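Local coordinates for protein charybdin (Charybdis maritima, PDB 2B7U) that belongs to the plant ribosome-inactivating protein family, whose fold sets a mixed beta sheet against a group of helices, at residues K90-E95 and E109-G114; A121-Q126 and T149-R154; Q67-R72 and R81-Q86. One frame throughout, in Å; residues are numbered along the deposited sequence. Where two conformers were deposited one is given.

Contact 1: K90-E95 and E109-G114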
loop_
_atom_site.group_PDB
_atom_site.type_symbol
_atom_site.label_atom_id
_atom_site.label_comp_id
_atom_site.label_asym_id
_atom_site.label_seq_id
_atom_site.Cartn_x
_atom_site.Cartn_y
_atom_site.Cartn_z
ATOM N N LYS A 90 4.231 -19.618 -10.657
ATOM C CA LYS A 90 5.397 -19.478 -9.794
ATOM C C LYS A 90 5.232 -18.222 -8.949
ATOM O O LYS A 90 4.900 -17.176 -9.485
ATOM C CB LYS A 90 6.661 -19.357 -10.631
ATOM C CG LYS A 90 7.917 -18.996 -9.877
ATOM C CD LYS A 90 9.069 -18.809 -10.836
ATOM C CE LYS A 90 10.396 -18.742 -10.137
ATOM N NZ LYS A 90 10.767 -17.351 -9.834
ATOM N N TRP A 91 5.454 -18.356 -7.641
ATOM C CA TRP A 91 5.444 -17.231 -6.702
ATOM C C TRP A 91 6.836 -16.665 -6.502
ATOM O O TRP A 91 7.796 -17.419 -6.308
ATOM C CB TRP A 91 4.890 -17.671 -5.350
ATOM C CG TRP A 91 3.420 -17.763 -5.358
ATOM C CD1 TRP A 91 2.669 -18.880 -5.538
ATOM C CD2 TRP A 91 2.492 -16.682 -5.175
ATOM N NE1 TRP A 91 1.336 -18.568 -5.476
ATOM C CE2 TRP A 91 1.193 -17.227 -5.261
ATOM C CE3 TRP A 91 2.628 -15.311 -4.948
ATOM C CZ2 TRP A 91 0.034 -16.435 -5.113
ATOM C CZ3 TRP A 91 1.481 -14.533 -4.825
ATOM C CH2 TRP A 91 0.201 -15.098 -4.914
ATOM N N LEU A 92 6.927 -15.342 -6.588
ATOM C CA LEU A 92 8.126 -14.587 -6.269
ATOM C C LEU A 92 7.840 -13.822 -5.001
ATOM O O LEU A 92 6.756 -13.273 -4.857
ATOM C CB LEU A 92 8.442 -13.575 -7.362
ATOM C CG LEU A 92 8.979 -14.052 -8.709
ATOM C CD1 LEU A 92 10.247 -14.846 -8.492
ATOM C CD2 LEU A 92 7.940 -14.825 -9.476
ATOM N N GLU A 93 8.818 -13.756 -4.103
ATOM C CA GLU A 93 8.642 -13.123 -2.816
ATOM C C GLU A 93 9.732 -12.090 -2.543
ATOM O O GLU A 93 10.916 -12.361 -2.760
ATOM C CB GLU A 93 8.636 -14.218 -1.726
ATOM C CG GLU A 93 8.559 -13.702 -0.324
ATOM C CD GLU A 93 8.352 -14.778 0.722
ATOM O OE1 GLU A 93 8.557 -14.442 1.918
ATOM O OE2 GLU A 93 7.987 -15.922 0.371
ATOM N N LEU A 94 9.328 -10.930 -2.035
ATOM C CA LEU A 94 10.236 -9.837 -1.713
ATOM C C LEU A 94 10.929 -10.122 -0.392
ATOM O O LEU A 94 10.342 -10.690 0.520
ATOM C CB LEU A 94 9.479 -8.503 -1.634
ATOM C CG LEU A 94 9.054 -7.947 -3.004
ATOM C CD1 LEU A 94 7.806 -8.618 -3.548
ATOM C CD2 LEU A 94 8.808 -6.431 -2.937
ATOM N N GLU A 95 12.192 -9.745 -0.310
ATOM C CA GLU A 95 12.972 -9.896 0.915
ATOM C C GLU A 95 12.374 -9.122 2.086
ATOM O O GLU A 95 11.614 -8.207 1.878
ATOM C CB GLU A 95 14.403 -9.397 0.668
ATOM C CG GLU A 95 15.225 -10.284 -0.250
ATOM C CD GLU A 95 16.506 -9.602 -0.725
ATOM O OE1 GLU A 95 17.401 -10.291 -1.256
ATOM O OE2 GLU A 95 16.616 -8.373 -0.592
ATOM N N GLU A 109 10.216 -18.199 -4.800
ATOM C CA GLU A 109 11.589 -17.846 -5.114
ATOM C C GLU A 109 11.800 -16.419 -4.614
ATOM O O GLU A 109 10.993 -15.560 -4.902
ATOM C CB GLU A 109 11.774 -17.941 -6.630
ATOM C CG GLU A 109 13.081 -17.389 -7.178
ATOM C CD GLU A 109 13.308 -17.816 -8.615
ATOM O OE1 GLU A 109 13.402 -16.940 -9.500
ATOM O OE2 GLU A 109 13.349 -19.039 -8.876
ATOM N N LEU A 110 12.835 -16.175 -3.821
ATOM C CA LEU A 110 13.082 -14.850 -3.310
ATOM C C LEU A 110 13.678 -13.960 -4.373
ATOM O O LEU A 110 14.639 -14.348 -5.060
ATOM C CB LEU A 110 14.021 -14.879 -2.108
ATOM C CG LEU A 110 13.425 -15.514 -0.861
ATOM C CD1 LEU A 110 14.559 -16.004 0.057
ATOM C CD2 LEU A 110 12.474 -14.566 -0.156
ATOM N N LEU A 111 13.127 -12.762 -4.469
ATOM C CA LEU A 111 13.638 -11.684 -5.311
ATOM C C LEU A 111 14.858 -11.061 -4.640
ATOM O O LEU A 111 15.093 -11.247 -3.430
ATOM C CB LEU A 111 12.565 -10.609 -5.488
ATOM C CG LEU A 111 11.302 -11.100 -6.195
ATOM C CD1 LEU A 111 10.140 -10.146 -5.975
ATOM C CD2 LEU A 111 11.594 -11.276 -7.686
ATOM N N GLU A 112 15.618 -10.298 -5.420
ATOM C CA GLU A 112 16.843 -9.661 -4.937
ATOM C C GLU A 112 16.576 -8.310 -4.301
ATOM O O GLU A 112 17.472 -7.480 -4.193
ATOM C CB GLU A 112 17.834 -9.497 -6.097
ATOM C CG GLU A 112 18.214 -10.829 -6.717
ATOM C CD GLU A 112 19.227 -10.701 -7.850
ATOM O OE1 GLU A 112 19.269 -11.616 -8.712
ATOM O OE2 GLU A 112 20.010 -9.717 -7.857
ATOM N N PHE A 113 15.348 -8.075 -3.857
ATOM C CA PHE A 113 14.989 -6.818 -3.246
ATOM C C PHE A 113 13.815 -6.973 -2.306
ATOM O O PHE A 113 13.063 -7.933 -2.399
ATOM C CB PHE A 113 14.688 -5.752 -4.325
ATOM C CG PHE A 113 13.692 -6.193 -5.390
ATOM C CD1 PHE A 113 12.334 -5.988 -5.219
ATOM C CD2 PHE A 113 14.128 -6.806 -6.555
ATOM C CE1 PHE A 113 11.417 -6.388 -6.218
ATOM C CE2 PHE A 113 13.226 -7.220 -7.547
ATOM C CZ PHE A 113 11.872 -6.999 -7.374
ATOM N N GLY A 114 13.733 -6.040 -1.372
ATOM C CA GLY A 114 12.615 -5.913 -0.458
ATOM C C GLY A 114 11.617 -4.905 -0.973
ATOM O O GLY A 114 11.817 -4.332 -2.032
HETATM O O HOH W 1 19.430 -8.762 -1.886
#

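Contact 2: A121-Q126 and T149-R154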
loop_
_atom_site.group_PDB
_atom_site.type_symbol
_atom_site.label_atom_id
_atom_site.label_comp_id
_atom_site.label_asym_id
_atom_site.label_seq_id
_atom_site.Cartn_x
_atom_site.Cartn_y
_atom_site.Cartn_z
ATOM N N ALA A 121 13.426 1.043 -6.069
ATOM C CA ALA A 121 13.984 2.010 -7.020
ATOM C C ALA A 121 15.368 1.590 -7.515
ATOM O O ALA A 121 15.667 1.731 -8.687
ATOM C CB ALA A 121 14.049 3.408 -6.375
ATOM N N ALA A 122 16.203 1.074 -6.620
ATOM C CA ALA A 122 17.530 0.586 -7.027
ATOM C C ALA A 122 17.424 -0.591 -7.982
ATOM O O ALA A 122 18.148 -0.648 -8.958
ATOM C CB ALA A 122 18.343 0.202 -5.818
ATOM N N ALA A 123 16.530 -1.534 -7.678
ATOM C CA ALA A 123 16.308 -2.688 -8.558
ATOM C C ALA A 123 15.702 -2.247 -9.886
ATOM O O ALA A 123 16.055 -2.754 -10.945
ATOM C CB ALA A 123 15.417 -3.722 -7.880
ATOM N N ALA A 124 14.783 -1.285 -9.824
ATOM C CA ALA A 124 14.183 -0.729 -11.033
ATOM C C ALA A 124 15.139 0.165 -11.817
ATOM O O ALA A 124 14.913 0.447 -13.000
ATOM C CB ALA A 124 12.933 0.052 -10.677
ATOM N N GLN A 125 16.225 0.568 -11.167
ATOM C CA GLN A 125 17.171 1.551 -11.697
ATOM C C GLN A 125 16.420 2.793 -12.189
ATOM O O GLN A 125 16.737 3.356 -13.243
ATOM C CB GLN A 125 18.067 0.920 -12.765
ATOM C CG GLN A 125 18.773 -0.326 -12.234
ATOM C CD GLN A 125 19.643 -1.026 -13.259
ATOM O OE1 GLN A 125 19.783 -0.561 -14.393
ATOM N NE2 GLN A 125 20.244 -2.147 -12.856
ATOM N N GLN A 126 15.423 3.201 -11.401
ATOM C CA GLN A 126 14.535 4.302 -11.766
ATOM C C GLN A 126 13.874 4.831 -10.504
ATOM O O GLN A 126 13.473 4.045 -9.653
ATOM C CB GLN A 126 13.462 3.825 -12.746
ATOM C CG GLN A 126 12.555 4.955 -13.249
ATOM C CD GLN A 126 11.755 4.591 -14.491
ATOM O OE1 GLN A 126 11.701 3.433 -14.904
ATOM N NE2 GLN A 126 11.128 5.588 -15.098
ATOM N N THR A 149 11.026 -12.079 -16.559
ATOM C CA THR A 149 12.026 -12.558 -15.592
ATOM C C THR A 149 13.132 -11.522 -15.355
ATOM O O THR A 149 14.168 -11.829 -14.764
ATOM C CB THR A 149 12.680 -13.872 -16.032
ATOM O OG1 THR A 149 13.394 -13.664 -17.255
ATOM C CG2 THR A 149 11.638 -14.955 -16.205
ATOM N N ASN A 150 12.893 -10.309 -15.830
ATOM C CA ASN A 150 13.862 -9.235 -15.770
ATOM C C ASN A 150 13.664 -8.447 -14.483
ATOM O O ASN A 150 12.559 -7.984 -14.194
ATOM C CB ASN A 150 13.690 -8.312 -16.971
ATOM C CG ASN A 150 14.676 -7.169 -16.962
ATOM O OD1 ASN A 150 14.352 -6.085 -16.505
ATOM N ND2 ASN A 150 15.893 -7.411 -17.446
ATOM N N THR A 151 14.726 -8.295 -13.713
ATOM C CA THR A 151 14.647 -7.608 -12.429
ATOM C C THR A 151 14.101 -6.201 -12.533
ATOM O O THR A 151 13.240 -5.822 -11.738
ATOM C CB THR A 151 16.018 -7.573 -11.735
ATOM O OG1 THR A 151 16.413 -8.920 -11.460
ATOM C CG2 THR A 151 15.970 -6.791 -10.432
ATOM N N ARG A 152 14.621 -5.401 -13.464
ATOM C CA ARG A 152 14.134 -4.011 -13.653
ATOM C C ARG A 152 12.630 -3.949 -13.918
ATOM O O ARG A 152 11.923 -3.153 -13.289
ATOM C CB ARG A 152 14.822 -3.310 -14.821
ATOM C CG ARG A 152 16.207 -2.811 -14.582
ATOM C CD ARG A 152 16.430 -1.564 -15.440
ATOM N NE ARG A 152 17.703 -1.579 -16.139
ATOM C CZ ARG A 152 18.027 -0.736 -17.121
ATOM N NH1 ARG A 152 17.162 0.200 -17.531
ATOM N NH2 ARG A 152 19.220 -0.825 -17.702
ATOM N N ASP A 153 12.163 -4.765 -14.875
ATOM C CA ASP A 153 10.750 -4.800 -15.262
ATOM C C ASP A 153 9.893 -5.182 -14.055
ATOM O O ASP A 153 8.816 -4.602 -13.824
ATOM C CB ASP A 153 10.483 -5.865 -16.327
ATOM C CG ASP A 153 10.976 -5.497 -17.727
ATOM O OD1 ASP A 153 11.300 -4.337 -17.993
ATOM O OD2 ASP A 153 11.003 -6.416 -18.586
ATOM N N ARG A 154 10.357 -6.173 -13.291
ATOM C CA ARG A 154 9.589 -6.639 -12.134
ATOM C C ARG A 154 9.496 -5.551 -11.079
ATOM O O ARG A 154 8.404 -5.242 -10.577
ATOM C CB ARG A 154 10.214 -7.878 -11.515
ATOM C CG ARG A 154 10.165 -9.108 -12.407
ATOM C CD ARG A 154 11.037 -10.210 -11.812
ATOM N NE ARG A 154 10.674 -11.521 -12.356
ATOM C CZ ARG A 154 11.157 -12.686 -11.933
ATOM N NH1 ARG A 154 12.124 -12.752 -11.029
ATOM N NH2 ARG A 154 10.666 -13.813 -12.438
#

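Contact 3: Q67-R72 and R81-Q86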
loop_
_atom_site.group_PDB
_atom_site.type_symbol
_atom_site.label_atom_id
_atom_site.label_comp_id
_atom_site.label_asym_id
_atom_site.label_seq_id
_atom_site.Cartn_x
_atom_site.Cartn_y
_atom_site.Cartn_z
ATOM N N GLN A 67 -4.221 -11.291 -19.537
ATOM C CA GLN A 67 -2.983 -11.305 -18.795
ATOM C C GLN A 67 -3.321 -11.076 -17.343
ATOM O O GLN A 67 -4.166 -10.237 -17.042
ATOM C CB GLN A 67 -2.101 -10.178 -19.289
ATOM C CG GLN A 67 -1.808 -10.272 -20.778
ATOM C CD GLN A 67 -1.133 -9.021 -21.297
ATOM O OE1 GLN A 67 -1.804 -8.023 -21.603
ATOM N NE2 GLN A 67 0.182 -9.070 -21.445
ATOM N N VAL A 68 -2.674 -11.808 -16.452
ATOM C CA VAL A 68 -3.066 -11.749 -15.042
ATOM C C VAL A 68 -1.856 -11.868 -14.136
ATOM O O VAL A 68 -0.890 -12.578 -14.415
ATOM C CB VAL A 68 -4.060 -12.900 -14.657
ATOM C CG1 VAL A 68 -5.177 -12.993 -15.640
ATOM C CG2 VAL A 68 -3.369 -14.230 -14.559
ATOM N N THR A 69 -1.920 -11.141 -13.039
ATOM C CA THR A 69 -1.019 -11.383 -11.951
ATOM C C THR A 69 -1.813 -11.265 -10.658
ATOM O O THR A 69 -2.856 -10.645 -10.618
ATOM C CB THR A 69 0.179 -10.428 -11.983
ATOM O OG1 THR A 69 1.136 -10.830 -10.991
ATOM C CG2 THR A 69 -0.241 -8.998 -11.772
ATOM N N THR A 70 -1.323 -11.943 -9.640
ATOM C CA THR A 70 -1.876 -11.846 -8.308
ATOM C C THR A 70 -0.762 -11.392 -7.389
ATOM O O THR A 70 0.305 -11.996 -7.386
ATOM C CB THR A 70 -2.432 -13.181 -7.813
ATOM O OG1 THR A 70 -3.432 -13.648 -8.738
ATOM C CG2 THR A 70 -3.054 -13.010 -6.435
ATOM N N VAL A 71 -1.044 -10.353 -6.605
ATOM C CA VAL A 71 -0.078 -9.820 -5.650
ATOM C C VAL A 71 -0.552 -10.144 -4.241
ATOM O O VAL A 71 -1.724 -9.977 -3.927
ATOM C CB VAL A 71 0.104 -8.289 -5.828
ATOM C CG1 VAL A 71 1.170 -7.786 -4.919
ATOM C CG2 VAL A 71 0.478 -7.985 -7.309
ATOM N N ARG A 72 0.359 -10.591 -3.393
ATOM C CA ARG A 72 0.018 -10.924 -1.996
ATOM C C ARG A 72 0.578 -9.817 -1.114
ATOM O O ARG A 72 1.732 -9.452 -1.230
ATOM C CB ARG A 72 0.621 -12.241 -1.601
ATOM C CG ARG A 72 0.115 -12.759 -0.298
ATOM C CD ARG A 72 0.168 -14.278 -0.236
ATOM N NE ARG A 72 -0.766 -14.925 -1.169
ATOM C CZ ARG A 72 -0.810 -16.238 -1.373
ATOM N NH1 ARG A 72 0.029 -17.050 -0.735
ATOM N NH2 ARG A 72 -1.690 -16.740 -2.228
ATOM N N ARG A 81 4.225 -8.307 -0.459
ATOM C CA ARG A 81 5.135 -9.397 -0.105
ATOM C C ARG A 81 5.541 -10.305 -1.260
ATOM O O ARG A 81 6.618 -10.927 -1.227
ATOM C CB ARG A 81 4.536 -10.258 1.011
ATOM C CG ARG A 81 5.441 -11.377 1.572
ATOM C CD ARG A 81 6.810 -10.896 1.946
ATOM N NE ARG A 81 6.772 -9.805 2.914
ATOM C CZ ARG A 81 7.726 -8.882 3.048
ATOM N NH1 ARG A 81 8.824 -8.923 2.298
ATOM N NH2 ARG A 81 7.600 -7.927 3.949
ATOM N N GLY A 82 4.692 -10.426 -2.275
ATOM C CA GLY A 82 5.020 -11.300 -3.396
ATOM C C GLY A 82 3.995 -11.226 -4.494
ATOM O O GLY A 82 3.003 -10.542 -4.367
ATOM N N TYR A 83 4.276 -11.914 -5.586
ATOM C CA TYR A 83 3.338 -11.959 -6.703
ATOM C C TYR A 83 3.512 -13.263 -7.476
ATOM O O TYR A 83 4.546 -13.942 -7.381
ATOM C CB TYR A 83 3.490 -10.742 -7.607
ATOM C CG TYR A 83 4.697 -10.831 -8.494
ATOM C CD1 TYR A 83 4.613 -11.334 -9.788
ATOM C CD2 TYR A 83 5.948 -10.418 -8.033
ATOM C CE1 TYR A 83 5.751 -11.450 -10.586
ATOM C CE2 TYR A 83 7.090 -10.525 -8.835
ATOM C CZ TYR A 83 6.972 -11.020 -10.112
ATOM O OH TYR A 83 8.093 -11.136 -10.908
ATOM N N GLN A 84 2.474 -13.595 -8.230
ATOM C CA GLN A 84 2.446 -14.840 -8.985
ATOM C C GLN A 84 2.540 -14.603 -10.488
ATOM O O GLN A 84 1.778 -13.814 -11.040
ATOM C CB GLN A 84 1.147 -15.578 -8.710
ATOM C CG GLN A 84 1.169 -16.999 -9.236
ATOM C CD GLN A 84 -0.052 -17.803 -8.887
ATOM O OE1 GLN A 84 0.055 -19.009 -8.599
ATOM N NE2 GLN A 84 -1.207 -17.181 -8.945
ATOM N N MET A 85 3.434 -15.344 -11.141
ATOM C CA MET A 85 3.516 -15.352 -12.609
ATOM C C MET A 85 2.410 -16.219 -13.199
ATOM O O MET A 85 1.934 -17.148 -12.548
ATOM C CB MET A 85 4.873 -15.858 -13.058
ATOM C CG MET A 85 5.999 -14.898 -12.716
ATOM S SD MET A 85 7.630 -15.437 -13.210
ATOM C CE MET A 85 7.621 -15.169 -14.986
ATOM N N GLN A 86 2.017 -15.919 -14.441
ATOM C CA GLN A 86 0.847 -16.535 -15.068
ATOM C C GLN A 86 1.087 -17.932 -15.627
ATOM O O GLN A 86 0.211 -18.788 -15.517
ATOM C CB GLN A 86 0.309 -15.641 -16.187
ATOM C CG GLN A 86 -0.968 -16.135 -16.837
ATOM C CD GLN A 86 -1.683 -15.057 -17.611
ATOM O OE1 GLN A 86 -1.242 -13.915 -17.655
ATOM N NE2 GLN A 86 -2.777 -15.418 -18.249
HETATM O O HOH W 2 -0.486 -14.826 -12.579
#

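Contact 1: K90-E95 and E109-G114
Leu94 brings CD2 obliquely to the Phe113 ring, 4.2 Å from CE1, while CB of Leu111 lies over one face of that ring, offset toward the rim. Leu120 and Ala123 of helix 117-124 and Thr151 and Leu158 of helix 151-170 also touch this phenyl group, a flat apolar surface well suited to a buried position between sheet and helices. Although Phe113 CB leads away from 90-95, CG sits between the backbone N and the carbonyl carbon (chi1 51°), and the end of the ring comes back toward Leu94. The other flat group, the Trp91 indole, leads away from 109-114 and meets Arg72 in a cation-pi contact. Leu111 touches two leucines with its two methyls: CD2 meets Leu92 CD1 at 3.9 Å, the side chains crossing at about a right angle, and CD1 meets Leu94 CD1 at 3.7 Å. Backbone bonds run from Glu109 N to Trp91 O, from Glu93 N to Glu109 O (2.9 Å) and from Leu111 N to Glu93 O (2.8 Å); Glu95 N to Phe113 O follows beyond the strands. Buried Glu93 lies alongside Leu110, and its carboxylate is gripped by Ser108 OG and by the backbone N atoms of Leu104 and Ile105. At the start of both segments Lys90 NZ and Glu109 OE1 form a salt bridge, but the ammonium is crowded in the model and its place doubtful. Glu95 OE1 accepts a hydrogen bond from a water at 2.6 Å. Such a parallel pair, joined by a long connection without helix or strand, forms the margin of this family's mixed sheet, with 109-110 outermost.

Contact 2: A121-Q126 and T149-R154
Ala124 and Arg152 bring their CA atoms within 4.2 Å where helix 117-124 ends against the first turn of helix 151-170. The ending is a Schellman motif: Gln125, with positive phi (50°), is its C-prime residue, Gln126 N bonds to Ala121 O and Gln125 N, weakly, to Ala122 O. Small alanines suit this approach: Ala123 offers only a methyl to 149-154, its CB 4.0 Å from Thr151 CG2, while the CB of Ala124 turns away and packs on Ala155 and Ile159. Arg152 CA lies 3.6 Å from Ala123 O in a CA-H...O contact. Arg152 then runs past the helix end, CG beside Ala123 O and CD 3.5 Å from Ala124 O, in a chain bent at chi2 and chi3. Its charge near these terminal carbonyls is probably favourable. Gln125, extended beyond CG, crosses it at about a right angle and lays OE1 over one face of the guanidinium, with the amide and guanidinium planes 33° apart. OE1 comes within 2.9 Å of Arg152 NE, yet the angle is too poor for a hydrogen bond. Asparagine suits the N-cap of helix 151-170, since its short amide can turn back on the first turn: Asn150 OD1 accepts Asp153 N at 3.0 Å, in the carbonyl plane and on a lone pair.

Contact 3: Q67-R72 and R81-Q86
Val71 and Tyr83 face each other as an antiparallel non-hydrogen-bonded pair with CA atoms only 4.2 Å apart, whereas the CA atoms of Val68 and Gln86, toward the other end, stand 6.2 Å apart. In the close part Val71 sets CG2 against Tyr83 CB and CG1 against Gly82 O; its two branches let one valine touch both. Arg72 N bonds to Gly82 O at 2.8 Å. Arg72 O in turn accepts two donors, Arg81 N at 2.8 Å and Gly82 N at 3.3 Å. Gly82, without a side chain, accepts a nearly fully extended backbone here. Both arginines lead their charged ends away from the opposite strand, to partners in the protein: Arg72 to Asp59, Arg81 to the carbonyl oxygens of Leu94 and Glu95.

Past Gln84 N, which donates to Thr70 O, the strands separate and polar groups bridge the gap. A water donates to both Val68 O and Gln84 O. Thr69 OG1, anti to its backbone N (chi1 -172°), also donates to Gln84 O, at 3.1 Å from above the carbonyl plane. At the partly exposed end the long Gln86 side chain replaces a backbone partner: OE1 accepts Val68 N at 2.8 Å, the donor well above the amide plane, while CD rests 3.6 Å from Val68 CG2. The pairing of both Arg81 and Gly82 with Arg72 is a classic beta bulge, set in the hairpin of strands 67-74 and 80-84.

In the fold
Contacts 1 and 3 belong to the same mixed sheet, joined where strands 80-84 and 91-93 run side by side, and each is partly buried. Contact 3 lies farther inside the sheet and relies on antiparallel bonding, a bulge and a water; contact 1, at the sheet's margin, is parallel and adds leucine and phenylalanine packing. Contact 2 is a smaller surface meeting of two helix ends, with no hydrogen bond between its segments. Phe113 CD2, 3.6 Å from Ala123 CB, ties contact 1 to contact 2. Arg154, in the helix of contact 2 though apart from its interface, packs its guanidinium on Leu92 and Leu111 of contact 1 and on Met85 of contact 3.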